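Local structure of endo-polygalacturonase (Pectobacterium carotovorum subsp. carotovorum, 1BHE) at residues Ser27-Ala32 and Val42-Gly47; Leu65-Asp68 and Thr72-Ala75; Arg152-Asn157 and Phe162-Val167; Val167-Ile170 and His176-Phe179; Phe185-Thr190 and Asp202-Met207. The protein hydrolyses the alpha-1,4-galacturonosyl linkages of polygalacturonic acid, and so takes part in the maceration and soft-rotting of plant tissue. All blocks are in the same frame, centred on the assembly; numbering follows the deposited sequence.

Contact 1: Ser27-Ala32 and Val42-Gly47; sequences STIQKA and VRLSAG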
# COMPACT_ATOMS: atom_id res chain seq x y z
N SER A 27 15.93 -19.62 8.26
CA SER A 27 17.14 -20.00 7.54
C SER A 27 16.88 -21.07 6.49
O SER A 27 17.57 -21.07 5.46
CB SER A 27 18.26 -20.40 8.51
OG SER A 27 17.78 -21.41 9.39
N THR A 28 15.91 -21.95 6.70
CA THR A 28 15.57 -22.96 5.70
C THR A 28 15.04 -22.29 4.43
O THR A 28 15.45 -22.63 3.32
CB THR A 28 14.59 -24.02 6.21
OG1 THR A 28 13.31 -23.43 6.50
CG2 THR A 28 15.11 -24.65 7.49
N ILE A 29 14.16 -21.30 4.59
CA ILE A 29 13.64 -20.57 3.44
C ILE A 29 14.72 -19.72 2.78
O ILE A 29 14.86 -19.71 1.55
CB ILE A 29 12.42 -19.71 3.83
CG1 ILE A 29 11.27 -20.58 4.33
CG2 ILE A 29 11.96 -18.88 2.63
CD1 ILE A 29 10.11 -19.81 4.94
N GLN A 30 15.51 -18.99 3.56
CA GLN A 30 16.57 -18.15 3.03
C GLN A 30 17.59 -18.95 2.22
O GLN A 30 17.98 -18.55 1.13
CB GLN A 30 17.30 -17.34 4.11
CG GLN A 30 18.14 -16.20 3.54
CD GLN A 30 17.29 -15.22 2.76
OE1 GLN A 30 16.45 -14.53 3.37
NE2 GLN A 30 17.48 -15.16 1.45
N LYS A 31 18.00 -20.10 2.75
CA LYS A 31 18.94 -20.98 2.05
C LYS A 31 18.39 -21.40 0.70
O LYS A 31 19.09 -21.35 -0.32
CB LYS A 31 19.26 -22.21 2.91
CG LYS A 31 20.25 -23.16 2.24
CD LYS A 31 20.67 -24.28 3.18
CE LYS A 31 21.71 -25.18 2.51
NZ LYS A 31 22.00 -26.38 3.35
N ALA A 32 17.11 -21.78 0.65
CA ALA A 32 16.45 -22.16 -0.59
C ALA A 32 16.38 -20.98 -1.56
O ALA A 32 16.60 -21.15 -2.75
CB ALA A 32 15.05 -22.68 -0.31
N VAL A 42 10.79 -20.45 -4.99
CA VAL A 42 10.89 -21.38 -3.86
C VAL A 42 9.42 -21.66 -3.52
O VAL A 42 8.67 -20.70 -3.33
CB VAL A 42 11.64 -20.81 -2.65
CG1 VAL A 42 11.43 -21.60 -1.37
CG2 VAL A 42 13.12 -20.74 -3.00
N ARG A 43 9.03 -22.93 -3.53
CA ARG A 43 7.64 -23.29 -3.28
C ARG A 43 7.42 -23.72 -1.83
O ARG A 43 8.15 -24.56 -1.29
CB ARG A 43 7.22 -24.41 -4.24
CG ARG A 43 5.77 -24.85 -4.08
CD ARG A 43 5.33 -25.88 -5.11
NE ARG A 43 3.97 -26.35 -4.83
CZ ARG A 43 3.38 -27.42 -5.35
NH1 ARG A 43 3.99 -28.18 -6.25
NH2 ARG A 43 2.13 -27.73 -4.99
N LEU A 44 6.43 -23.13 -1.18
CA LEU A 44 6.09 -23.40 0.20
C LEU A 44 4.82 -24.25 0.25
O LEU A 44 3.71 -23.79 -0.03
CB LEU A 44 5.90 -22.08 0.95
CG LEU A 44 7.05 -21.44 1.72
CD1 LEU A 44 8.44 -21.74 1.19
CD2 LEU A 44 6.86 -19.93 1.80
N SER A 45 5.01 -25.52 0.57
CA SER A 45 3.93 -26.50 0.65
C SER A 45 3.74 -27.02 2.07
O SER A 45 4.54 -26.78 2.97
CB SER A 45 4.25 -27.67 -0.28
OG SER A 45 4.31 -27.26 -1.63
N ALA A 46 2.63 -27.72 2.26
CA ALA A 46 2.30 -28.28 3.57
C ALA A 46 3.14 -29.51 3.89
O ALA A 46 3.52 -30.28 3.01
CB ALA A 46 0.83 -28.67 3.61
N GLY A 47 3.41 -29.71 5.17
CA GLY A 47 4.17 -30.88 5.65
C GLY A 47 3.34 -31.45 6.81
O GLY A 47 2.12 -31.57 6.68
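Helix 26-33 covers the N-terminal end of the right-handed parallel beta-helix, and Ala32 and Ile29 are the residues through which it rests on strand 41-45. The closest approach is a methyl of Val42 against the last turn of the segment: Val42 CG2 lies 3.5 Å from Ala32 O and 3.8 Å from Ala32 CB. The second branch, Val42 CG1, reaches the same methyl, 3.9 Å from Ala32 CB, so the small alanine side chain meets both prongs of the valine. With CG1 anti to the backbone N (chi1 165°), the fork is turned toward the helix. One helical turn earlier the packing is slacker, Ile29 CG1 standing 4.4 Å from Leu44 CD1. No hydrogen bond crosses between 27-32 and 42-47; apart from the carbonyl oxygen that faces Val42 CG2, the surfaces that meet are hydrocarbon. Val42 leans on Cys15 and Leu18 of strand 14-19, and backbone hydrogen bonds tie strand 41-45 to strand 14-19 through Arg43, and to strand 64-67 through Val42 and Leu44. Strand 51-58 adds Phe52, a shared neighbour of Ile29 and Leu44, and Leu57, which Ile29 and Gln30 of the helix both touch.

Contact 2: Leu65-Asp68 and Thr72-Ala75; sequences LLID and TLRA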
# COMPACT_ATOMS: atom_id res chain seq x y z
N LEU A 65 8.86 -16.19 -4.73
CA LEU A 65 8.31 -16.99 -3.65
C LEU A 65 6.92 -17.46 -4.12
O LEU A 65 6.15 -16.65 -4.65
CB LEU A 65 8.12 -16.23 -2.35
CG LEU A 65 8.98 -16.52 -1.14
CD1 LEU A 65 8.39 -15.82 0.09
CD2 LEU A 65 9.16 -18.00 -0.85
N LEU A 66 6.63 -18.72 -3.90
CA LEU A 66 5.35 -19.31 -4.26
C LEU A 66 4.76 -20.00 -3.03
O LEU A 66 5.43 -20.82 -2.42
CB LEU A 66 5.56 -20.33 -5.38
CG LEU A 66 4.38 -21.27 -5.69
CD1 LEU A 66 3.14 -20.46 -6.05
CD2 LEU A 66 4.75 -22.23 -6.82
N ILE A 67 3.56 -19.58 -2.62
CA ILE A 67 2.93 -20.12 -1.41
C ILE A 67 1.67 -20.88 -1.79
O ILE A 67 0.77 -20.32 -2.42
CB ILE A 67 2.56 -19.01 -0.41
CG1 ILE A 67 3.71 -18.01 -0.24
CG2 ILE A 67 2.16 -19.58 0.94
CD1 ILE A 67 3.35 -16.76 0.53
N ASP A 68 1.61 -22.18 -1.50
CA ASP A 68 0.48 -23.00 -1.90
C ASP A 68 -0.85 -22.62 -1.25
O ASP A 68 -0.90 -22.08 -0.15
CB ASP A 68 0.75 -24.46 -1.53
CG ASP A 68 1.73 -25.20 -2.41
OD1 ASP A 68 2.32 -24.62 -3.34
OD2 ASP A 68 1.92 -26.42 -2.16
N THR A 72 0.39 -20.92 4.94
CA THR A 72 0.60 -19.57 5.44
C THR A 72 2.07 -19.34 5.74
O THR A 72 2.71 -20.17 6.39
CB THR A 72 -0.22 -19.34 6.73
OG1 THR A 72 -1.61 -19.59 6.46
CG2 THR A 72 -0.07 -17.92 7.24
N LEU A 73 2.61 -18.22 5.27
CA LEU A 73 3.97 -17.80 5.66
C LEU A 73 3.69 -16.74 6.73
O LEU A 73 3.13 -15.68 6.42
CB LEU A 73 4.74 -17.25 4.47
CG LEU A 73 6.06 -16.54 4.76
CD1 LEU A 73 7.07 -17.49 5.39
CD2 LEU A 73 6.65 -15.94 3.49
N ARG A 74 3.99 -17.05 7.98
CA ARG A 74 3.67 -16.18 9.11
C ARG A 74 4.87 -15.55 9.79
O ARG A 74 5.83 -16.23 10.16
CB ARG A 74 2.88 -17.02 10.12
CG ARG A 74 2.32 -16.28 11.32
CD ARG A 74 1.53 -17.24 12.22
NE ARG A 74 0.27 -17.61 11.58
CZ ARG A 74 -0.42 -18.73 11.81
NH1 ARG A 74 -0.01 -19.63 12.68
NH2 ARG A 74 -1.54 -18.94 11.13
N ALA A 75 4.79 -14.23 9.99
CA ALA A 75 5.86 -13.48 10.64
C ALA A 75 5.88 -13.76 12.14
O ALA A 75 4.84 -13.66 12.80
CB ALA A 75 5.69 -11.99 10.37
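Leu65 and Leu73 meet methyl to methyl inside the coil, Leu65 CD1 lying 3.8 Å from Leu73 CD2, and the two side chains cross at about a right angle. Ile67, two residues on from Leu65, brings its terminal methyl to the root of the same leucine: Ile67 CD1 is 4.2 Å from Leu73 CB. Leu73 is thus touched at two levels, at the branch tip by one residue of strand 64-67 and near the backbone by another. Its CG stands anti to the backbone N (chi1 170°), which carries the CD2 branch across to Leu65. The backbones stay well apart, with 7.3 Å between Ile67 CA and Thr72 CA even where they come nearest, so side chains alone bridge the gap. Around this first shell Leu65 also packs on Leu44, Ile67 on Ile119, and Leu73 on Phe52 and Phe102. Strand 64-67 is held in place by backbone hydrogen bonds from Leu65 and Ile67 to Tyr114, and just past its end Asp68 forms a salt bridge with Arg43 and a hydrogen bond with Ser45. Within the contact itself only carbon meets carbon: the three buried side chains join two faces of the beta-helix through its interior by dispersion and the exclusion of water, with no polar bond between the strands to fix a direction.

Contact 3: Arg152-Asn157 and Phe162-Val167; sequences RLIQIN and FTLYNV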
# COMPACT_ATOMS: atom_id res chain seq x y z
N ARG A 152 7.01 -3.72 8.18
CA ARG A 152 6.18 -3.79 6.98
C ARG A 152 6.18 -5.22 6.46
O ARG A 152 7.15 -5.95 6.73
CB ARG A 152 6.73 -2.87 5.88
CG ARG A 152 6.52 -1.39 6.22
CD ARG A 152 7.23 -0.50 5.21
NE ARG A 152 6.89 0.91 5.43
CZ ARG A 152 7.53 1.93 4.86
NH1 ARG A 152 8.55 1.71 4.03
NH2 ARG A 152 7.15 3.17 5.13
N LEU A 153 5.13 -5.64 5.75
CA LEU A 153 5.09 -7.01 5.24
C LEU A 153 6.03 -7.20 4.05
O LEU A 153 6.87 -8.10 4.03
CB LEU A 153 3.70 -7.41 4.80
CG LEU A 153 2.71 -8.08 5.72
CD1 LEU A 153 1.61 -8.73 4.88
CD2 LEU A 153 3.31 -9.11 6.67
N ILE A 154 5.86 -6.37 3.03
CA ILE A 154 6.66 -6.50 1.81
C ILE A 154 7.27 -5.14 1.49
O ILE A 154 6.52 -4.18 1.33
CB ILE A 154 5.80 -6.99 0.63
CG1 ILE A 154 5.37 -8.46 0.80
CG2 ILE A 154 6.52 -6.85 -0.71
CD1 ILE A 154 4.20 -8.82 -0.09
N GLN A 155 8.59 -5.08 1.42
CA GLN A 155 9.30 -3.84 1.11
C GLN A 155 10.16 -4.05 -0.13
O GLN A 155 11.02 -4.92 -0.16
CB GLN A 155 10.18 -3.45 2.31
CG GLN A 155 11.08 -2.25 2.06
CD GLN A 155 10.35 -0.92 2.12
OE1 GLN A 155 9.47 -0.69 2.95
NE2 GLN A 155 10.72 -0.02 1.21
N ILE A 156 9.89 -3.31 -1.19
CA ILE A 156 10.59 -3.45 -2.46
C ILE A 156 11.32 -2.16 -2.82
O ILE A 156 10.68 -1.11 -2.93
CB ILE A 156 9.62 -3.83 -3.59
CG1 ILE A 156 8.77 -5.06 -3.23
CG2 ILE A 156 10.39 -4.08 -4.88
CD1 ILE A 156 7.40 -5.05 -3.89
N ASN A 157 12.64 -2.22 -2.96
CA ASN A 157 13.44 -1.02 -3.21
C ASN A 157 14.27 -1.11 -4.49
O ASN A 157 14.81 -2.17 -4.80
CB ASN A 157 14.45 -0.82 -2.07
CG ASN A 157 13.85 -0.71 -0.69
OD1 ASN A 157 12.73 -0.26 -0.51
ND2 ASN A 157 14.58 -1.11 0.34
N PHE A 162 8.63 -6.06 -10.80
CA PHE A 162 8.31 -6.92 -9.68
C PHE A 162 6.85 -7.35 -9.82
O PHE A 162 6.02 -6.53 -10.23
CB PHE A 162 8.49 -6.19 -8.34
CG PHE A 162 8.39 -7.09 -7.14
CD1 PHE A 162 7.16 -7.38 -6.57
CD2 PHE A 162 9.52 -7.66 -6.59
CE1 PHE A 162 7.07 -8.23 -5.47
CE2 PHE A 162 9.44 -8.52 -5.51
CZ PHE A 162 8.21 -8.81 -4.95
N THR A 163 6.52 -8.59 -9.47
CA THR A 163 5.15 -9.09 -9.60
C THR A 163 4.60 -9.58 -8.26
O THR A 163 5.29 -10.29 -7.54
CB THR A 163 5.11 -10.29 -10.58
OG1 THR A 163 5.49 -9.84 -11.89
CG2 THR A 163 3.70 -10.89 -10.65
N LEU A 164 3.37 -9.22 -7.95
CA LEU A 164 2.64 -9.67 -6.77
C LEU A 164 1.34 -10.28 -7.31
O LEU A 164 0.51 -9.51 -7.81
CB LEU A 164 2.28 -8.50 -5.88
CG LEU A 164 2.37 -8.54 -4.37
CD1 LEU A 164 1.32 -7.64 -3.72
CD2 LEU A 164 2.35 -9.93 -3.76
N TYR A 165 1.19 -11.60 -7.25
CA TYR A 165 0.03 -12.21 -7.90
C TYR A 165 -0.73 -13.28 -7.14
O TYR A 165 -0.10 -14.18 -6.58
CB TYR A 165 0.57 -12.88 -9.19
CG TYR A 165 -0.46 -13.63 -10.00
CD1 TYR A 165 -1.55 -12.99 -10.58
CD2 TYR A 165 -0.32 -15.00 -10.20
CE1 TYR A 165 -2.48 -13.69 -11.33
CE2 TYR A 165 -1.23 -15.71 -10.96
CZ TYR A 165 -2.31 -15.05 -11.51
OH TYR A 165 -3.23 -15.76 -12.27
N ASN A 166 -2.06 -13.22 -7.24
CA ASN A 166 -2.90 -14.30 -6.72
C ASN A 166 -2.50 -14.68 -5.31
O ASN A 166 -2.21 -15.85 -5.07
CB ASN A 166 -2.73 -15.46 -7.70
CG ASN A 166 -3.66 -16.64 -7.50
OD1 ASN A 166 -4.77 -16.49 -6.99
ND2 ASN A 166 -3.19 -17.83 -7.88
N VAL A 167 -2.48 -13.75 -4.37
CA VAL A 167 -2.03 -14.03 -3.00
C VAL A 167 -2.76 -13.21 -1.97
O VAL A 167 -3.27 -12.12 -2.27
CB VAL A 167 -0.50 -13.75 -2.99
CG1 VAL A 167 -0.23 -12.28 -3.28
CG2 VAL A 167 0.14 -14.16 -1.68
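Ile156 lays its terminal methyl over the ring of Phe162, a CH-pi contact in which Ile156 CD1 sits 3.7 Å from the ring centroid and 20° off the normal. The methyl is displaced toward one side of the ring, 3.6 Å from both Phe162 CD1 and Phe162 CE1, while the other branch, Ile156 CG2, reaches toward the opposite side at 4.1 Å from Phe162 CD2. With its CG anti to the backbone N (chi1 -171°), the phenylalanine extends its ring toward the isoleucine. The purely aliphatic part of the contact is looser: Ile154 CD1 and Leu164 CD2 approach to 4.3 Å. Both pairs fill the interior of a right-handed parallel beta-helix, where strands 154-157 and 162-165 lie on different faces of one coil. The chain turns a corner at Asn166, whose backbone has a left-handed helical conformation. A chain of side-chain hydrogen bonds runs along 152-157, on residues that do not touch the partner strand. Arg152 NH1 donates to Gln155 OE1 at 2.8 Å, the oxygen close to the guanidinium plane; Gln155 NE2 in turn donates to Asn157 OD1 at 2.7 Å, nearly straight and in the carbonyl plane. The glutamine amide is therefore held at both ends, which fixes its flip. On the other segment, Tyr165 OH is hydrogen-bonded to Glu8 of the N-terminal arm.

Contact 4: Val167-Ile170 and His176-Phe179; sequences VSLI and HVVF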
# COMPACT_ATOMS: atom_id res chain seq x y z
N VAL A 167 -2.48 -13.75 -4.37
CA VAL A 167 -2.03 -14.03 -3.00
C VAL A 167 -2.76 -13.21 -1.97
O VAL A 167 -3.27 -12.12 -2.27
CB VAL A 167 -0.50 -13.75 -2.99
CG1 VAL A 167 -0.23 -12.28 -3.28
CG2 VAL A 167 0.14 -14.16 -1.68
N SER A 168 -2.85 -13.70 -0.73
CA SER A 168 -3.52 -12.96 0.34
C SER A 168 -2.49 -12.45 1.35
O SER A 168 -1.57 -13.16 1.74
CB SER A 168 -4.56 -13.79 1.09
OG SER A 168 -5.61 -14.22 0.23
N LEU A 169 -2.65 -11.20 1.75
CA LEU A 169 -1.78 -10.54 2.73
C LEU A 169 -2.67 -10.07 3.88
O LEU A 169 -3.58 -9.28 3.65
CB LEU A 169 -1.06 -9.33 2.13
CG LEU A 169 -0.39 -9.51 0.77
CD1 LEU A 169 0.24 -8.21 0.30
CD2 LEU A 169 0.64 -10.63 0.81
N ILE A 170 -2.48 -10.63 5.07
CA ILE A 170 -3.31 -10.31 6.21
C ILE A 170 -2.54 -9.85 7.45
O ILE A 170 -1.39 -10.19 7.70
CB ILE A 170 -4.20 -11.50 6.65
CG1 ILE A 170 -3.35 -12.65 7.22
CG2 ILE A 170 -5.08 -12.00 5.51
CD1 ILE A 170 -4.19 -13.80 7.75
N HIS A 176 1.40 -2.84 4.17
CA HIS A 176 1.44 -4.18 3.59
C HIS A 176 2.48 -4.30 2.48
O HIS A 176 3.32 -5.21 2.49
CB HIS A 176 0.08 -4.60 3.03
CG HIS A 176 -0.99 -4.80 4.06
ND1 HIS A 176 -1.57 -3.76 4.75
CD2 HIS A 176 -1.59 -5.93 4.51
CE1 HIS A 176 -2.48 -4.24 5.59
NE2 HIS A 176 -2.52 -5.56 5.46
N VAL A 177 2.36 -3.44 1.47
CA VAL A 177 3.25 -3.47 0.31
C VAL A 177 3.75 -2.07 -0.03
O VAL A 177 2.98 -1.12 -0.18
CB VAL A 177 2.57 -4.02 -0.96
CG1 VAL A 177 3.59 -4.14 -2.11
CG2 VAL A 177 1.90 -5.37 -0.77
N VAL A 178 5.07 -1.93 -0.15
CA VAL A 178 5.72 -0.68 -0.51
C VAL A 178 6.64 -0.93 -1.70
O VAL A 178 7.44 -1.87 -1.67
CB VAL A 178 6.55 -0.08 0.65
CG1 VAL A 178 7.36 1.12 0.17
CG2 VAL A 178 5.67 0.33 1.83
N PHE A 179 6.50 -0.12 -2.73
CA PHE A 179 7.33 -0.21 -3.93
C PHE A 179 8.07 1.13 -4.07
O PHE A 179 7.46 2.10 -4.55
CB PHE A 179 6.49 -0.50 -5.17
CG PHE A 179 7.30 -0.77 -6.42
CD1 PHE A 179 8.03 -1.94 -6.55
CD2 PHE A 179 7.33 0.16 -7.45
CE1 PHE A 179 8.78 -2.18 -7.69
CE2 PHE A 179 8.07 -0.08 -8.59
CZ PHE A 179 8.79 -1.25 -8.71
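His176 ND1 is hydrogen-bonded to the carbonyl oxygen of Asp202 and weakly to that of Thr201, while CD2 of the same ring lies 4.0 Å from Leu169 O and 4.2 Å from Leu169 CB. As carbonyl oxygens can only accept, ND1 acts as the donor. NE2, next to CD2 in the ring, is hydrogen-bonded to Thr194 OG1, so both ring nitrogens are engaged and the rotation of the imidazole is fixed. With CG anti to the carbonyl carbon (chi1 -68°) the ring swings toward Leu169, and chi2 (72°) turns the CD2 corner to it. Next along the chain, Val177, the first residue of strand 177-180, receives the tip of the same leucine: Leu169 CD1 and Val177 CG2 are 3.5 Å apart, tighter than usual for two methyls, and the side chains cross at about a right angle. Leu169 therefore meets the histidine with its base and its carbonyl, and the valine with its end. Farther out, it packs on Ile154 and Ile119, while Ile192 touches both Leu169 and His176. Buried side chains of successive coils packing across the interior are characteristic of the right-handed parallel beta-helix, here close to the probable active site: the His176 side chain is about 8 Å from that of Asp223, the predicted proton donor, and about 12 Å from that of the inferred active-site residue His251.

Contact 5: Phe185-Thr190 and Asp202-Met207; sequences FTAWKT and DGIDPM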
# COMPACT_ATOMS: atom_id res chain seq x y z
N PHE A 185 5.85 -2.40 -11.46
CA PHE A 185 5.28 -3.17 -10.36
C PHE A 185 3.85 -3.53 -10.75
O PHE A 185 3.08 -2.64 -11.11
CB PHE A 185 5.28 -2.40 -9.04
CG PHE A 185 4.50 -3.05 -7.93
CD1 PHE A 185 5.03 -4.12 -7.22
CD2 PHE A 185 3.24 -2.61 -7.60
CE1 PHE A 185 4.32 -4.72 -6.20
CE2 PHE A 185 2.52 -3.21 -6.57
CZ PHE A 185 3.06 -4.26 -5.86
N THR A 186 3.54 -4.81 -10.69
CA THR A 186 2.19 -5.28 -11.02
C THR A 186 1.64 -6.09 -9.85
O THR A 186 2.24 -7.10 -9.48
CB THR A 186 2.20 -6.16 -12.28
OG1 THR A 186 2.56 -5.36 -13.42
CG2 THR A 186 0.83 -6.77 -12.56
N ALA A 187 0.52 -5.64 -9.30
CA ALA A 187 -0.19 -6.38 -8.26
C ALA A 187 -1.52 -6.81 -8.93
O ALA A 187 -2.23 -5.95 -9.44
CB ALA A 187 -0.44 -5.57 -7.01
N TRP A 188 -1.76 -8.10 -9.03
CA TRP A 188 -2.94 -8.61 -9.74
C TRP A 188 -3.55 -9.75 -8.94
O TRP A 188 -2.83 -10.62 -8.47
CB TRP A 188 -2.48 -9.08 -11.11
CG TRP A 188 -3.52 -9.46 -12.11
CD1 TRP A 188 -4.53 -10.37 -11.97
CD2 TRP A 188 -3.64 -8.94 -13.45
NE1 TRP A 188 -5.27 -10.44 -13.12
CE2 TRP A 188 -4.74 -9.57 -14.05
CE3 TRP A 188 -2.90 -8.01 -14.19
CZ2 TRP A 188 -5.13 -9.29 -15.35
CZ3 TRP A 188 -3.29 -7.73 -15.48
CH2 TRP A 188 -4.40 -8.38 -16.06
N LYS A 189 -4.85 -9.69 -8.68
CA LYS A 189 -5.50 -10.69 -7.84
C LYS A 189 -4.84 -10.74 -6.46
O LYS A 189 -4.66 -11.80 -5.87
CB LYS A 189 -5.53 -12.06 -8.51
CG LYS A 189 -6.72 -12.19 -9.46
CD LYS A 189 -6.60 -13.40 -10.37
CE LYS A 189 -7.83 -13.53 -11.28
NZ LYS A 189 -7.61 -14.58 -12.32
N THR A 190 -4.52 -9.57 -5.91
CA THR A 190 -3.92 -9.46 -4.59
C THR A 190 -5.04 -9.19 -3.60
O THR A 190 -5.84 -8.28 -3.84
CB THR A 190 -2.87 -8.34 -4.51
OG1 THR A 190 -1.71 -8.70 -5.29
CG2 THR A 190 -2.41 -8.10 -3.08
N ASP A 202 -1.33 0.89 5.61
CA ASP A 202 -1.57 1.15 4.20
C ASP A 202 -1.46 -0.16 3.42
O ASP A 202 -0.61 -1.00 3.76
CB ASP A 202 -0.58 2.15 3.61
CG ASP A 202 -0.73 3.58 4.09
OD1 ASP A 202 -1.52 3.84 5.02
OD2 ASP A 202 -0.05 4.46 3.54
N GLY A 203 -2.30 -0.30 2.40
CA GLY A 203 -2.31 -1.51 1.60
C GLY A 203 -1.14 -1.59 0.63
O GLY A 203 -0.23 -2.39 0.83
N ILE A 204 -1.20 -0.84 -0.46
CA ILE A 204 -0.15 -0.82 -1.47
C ILE A 204 0.26 0.62 -1.77
O ILE A 204 -0.56 1.39 -2.27
CB ILE A 204 -0.55 -1.48 -2.80
CG1 ILE A 204 -0.98 -2.94 -2.62
CG2 ILE A 204 0.63 -1.40 -3.77
CD1 ILE A 204 -1.48 -3.60 -3.88
N ASP A 205 1.52 0.96 -1.52
CA ASP A 205 2.02 2.31 -1.71
C ASP A 205 3.26 2.42 -2.59
O ASP A 205 4.39 2.24 -2.12
CB ASP A 205 2.43 2.95 -0.38
CG ASP A 205 1.40 3.20 0.69
OD1 ASP A 205 0.21 2.87 0.55
OD2 ASP A 205 1.78 3.77 1.75
N PRO A 206 3.08 2.87 -3.82
CA PRO A 206 4.19 3.23 -4.70
C PRO A 206 4.81 4.52 -4.17
O PRO A 206 4.08 5.46 -3.84
CB PRO A 206 3.54 3.42 -6.06
CG PRO A 206 2.13 2.94 -5.93
CD PRO A 206 1.77 3.15 -4.47
N MET A 207 6.12 4.57 -4.00
CA MET A 207 6.84 5.71 -3.46
C MET A 207 7.97 6.14 -4.38
O MET A 207 8.96 5.41 -4.53
CB MET A 207 7.45 5.35 -2.09
CG MET A 207 6.45 5.12 -0.98
SD MET A 207 7.24 4.72 0.60
CE MET A 207 5.78 4.50 1.61
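The Phe185 ring carries the backbone nitrogen of Ala187 over one face, 4.1 Å above the plane and set toward the rim, while Ile204 comes in obliquely with its CG2 methyl, 3.8 Å from Phe185 CE2. The Phe179 ring also meets it, the two planes inclined at about 30°. Ile204 is the residue of 202-207 that does the touching, and it uses both branches. With CG1 anti to the carbonyl carbon (chi1 -58°) and CG2 anti to the backbone N, the two methyls diverge, one going to the phenylalanine and the other to the alanine, where Ile204 CD1 is 3.8 Å from Ala187 CB. No hydrogen bond crosses between the segments; side chains span the interior, with Ile204 CA and Ala187 CA 8.8 Å apart. Within 202-207 the carboxyl groups of Asp202 and Asp205 come close, OD2 of Asp202 lying 2.7 Å from OD2 of Asp205, and Asp202 also touches Asp223, the predicted proton donor. Val177 of strand 177-180 packs on both Phe185 and Ile204. On the following coil, Ile212 of strand 210-215 touches Phe185 and Ile214 touches Ile204, whereas on the preceding one Phe162 and Leu164 of strand 162-165 lie against Phe185 and Ala187.

How the contacts relate
The five contacts follow the chain along the beta-helix from its capped end toward the catalytic region. Contacts 1 and 2, with centres 9 Å apart, touch through Leu44 N to Leu66 O (2.8 Å, probably a hydrogen bond) and lie away from the active site. Contacts 3, 4 and 5 form a tighter group, with centres 6 to 7 Å apart. Probable backbone hydrogen bonds join them at or just before the strand starts: Ile154 N to His176 O and His176 N to Asp202 O, both 2.8 Å. Contact 5 comes nearest the predicted proton donor Asp223, which the side chain of Asp202 touches; His176 of contact 4 is about 8 Å from it, side chain to side chain.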